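Local coordinates for uncharacterized conserved protein of COG5135 (PDB 2I51) that binds flavin mononucleotide and is related to pyridoxamine 5'-phosphate oxidase, its own substrate and reaction not being shown by the structure, at the interface of chains A and B. Coordinates in Å, arbitrary orientation; residue numbers count along the deposited sequence, not the author numbering. Chains: chain A/B, Uncharacterized conserved protein of COG5135.

The interface of chains A and B. Residues chain A 131-134; chain B 192-194.
Backbone groups of A:Lys132 and A:Arg134 hydrogen-bond to those of B:Asn194 and B:Ala192, respectively, in an antiparallel beta bridge that pairs A:Pro133 with B:Ile193, joining a loop of one subunit to the C-terminal tail beyond strand 188-192 of the other. Flavoproteins of the pyridoxamine 5'-phosphate oxidase family are typically two-fold dimers, and this patch, repeated with the chains exchanged, probably helps hold such a dimer together. The tight part is backbone to backbone. B:Asn194 N donates to A:Lys132 O at 2.7 Å, and the C=O...N angle of 169° places the donor nearly in line with the carbonyl. A:Gly131 N returns a bond to B:Asn194 O at 2.9 Å, almost straight at the hydrogen. Another bond, from A:Arg134 N to B:Ala192 O (3.0 Å), is less well aimed, its donor standing above the carbonyl plane. Side chains pack around this bridge: A:Arg134 CB meets the B:Ala192 methyl CB at 3.7 Å, while the CG2 methyl of B:Ile193 lies 3.6 Å from the backbone carbonyl oxygen O of A:Gly131. The amide of B:Asn194 lies across the A:Lys132-to-A:Arg134 backbone, its CG anti to its own carbonyl carbon (chi1 -67°), bringing OD1 to 3.3 Å from A:Arg134 CA and also beside CD. With an alanine here, A:Arg134 CD would probably lose the amide beside it, leaving the arginine side chain freer to shift. Contact is looser towards the guanidinium, whose plane is turned 51° from that amide. There the link to chain B runs through water 1, which sits at the guanidinium edge and in its plane, its oxygen 2.9 Å from A:Arg134 NH1 and 2.7 Å from B:Ile193 O.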
# COMPACT_ATOMS: atom_id res chain seq x y z
N GLY A 131 -12.21 11.40 -10.51
CA GLY A 131 -12.17 10.38 -11.55
C GLY A 131 -12.84 10.70 -12.88
O GLY A 131 -12.70 9.96 -13.84
N LYS A 132 -13.57 11.79 -12.97
CA LYS A 132 -14.19 12.16 -14.21
C LYS A 132 -13.17 12.91 -15.04
O LYS A 132 -12.16 13.31 -14.53
CB LYS A 132 -15.43 13.04 -13.94
CG LYS A 132 -16.49 12.34 -13.11
CD LYS A 132 -16.96 11.04 -13.71
CE LYS A 132 -18.18 10.50 -12.96
NZ LYS A 132 -18.86 9.44 -13.74
N PRO A 133 -13.44 13.12 -16.34
CA PRO A 133 -12.53 13.91 -17.18
C PRO A 133 -12.13 15.24 -16.58
O PRO A 133 -12.98 15.97 -16.08
CB PRO A 133 -13.37 14.12 -18.45
CG PRO A 133 -14.13 12.80 -18.55
CD PRO A 133 -14.59 12.61 -17.14
N ARG A 134 -10.84 15.56 -16.63
CA ARG A 134 -10.28 16.69 -15.90
C ARG A 134 -10.91 17.99 -16.37
O ARG A 134 -10.91 18.30 -17.56
CB ARG A 134 -8.77 16.76 -16.11
CG ARG A 134 -8.09 18.02 -15.51
CD ARG A 134 -8.44 18.23 -14.07
NE ARG A 134 -7.86 19.44 -13.56
CZ ARG A 134 -6.72 19.56 -12.90
NH1 ARG A 134 -5.96 18.50 -12.67
NH2 ARG A 134 -6.36 20.77 -12.46
N ALA B 192 -6.58 12.48 -18.72
CA ALA B 192 -6.50 13.34 -17.56
C ALA B 192 -7.85 13.29 -16.85
O ALA B 192 -8.90 13.49 -17.47
CB ALA B 192 -6.17 14.79 -17.95
N ILE B 193 -7.78 13.10 -15.52
CA ILE B 193 -8.98 12.93 -14.74
C ILE B 193 -8.93 13.81 -13.48
O ILE B 193 -7.87 14.31 -13.10
CB ILE B 193 -9.25 11.47 -14.35
CG1 ILE B 193 -8.07 10.88 -13.57
CG2 ILE B 193 -9.56 10.60 -15.57
CD1 ILE B 193 -8.43 9.53 -12.86
N ASN B 194 -10.10 14.09 -12.91
CA ASN B 194 -10.11 14.96 -11.71
C ASN B 194 -9.51 14.24 -10.55
O ASN B 194 -9.81 13.07 -10.32
CB ASN B 194 -11.51 15.36 -11.29
CG ASN B 194 -12.18 16.25 -12.28
OD1 ASN B 194 -11.57 17.17 -12.88
ND2 ASN B 194 -13.47 16.04 -12.41
O HOH W 1 -5.81 15.85 -13.84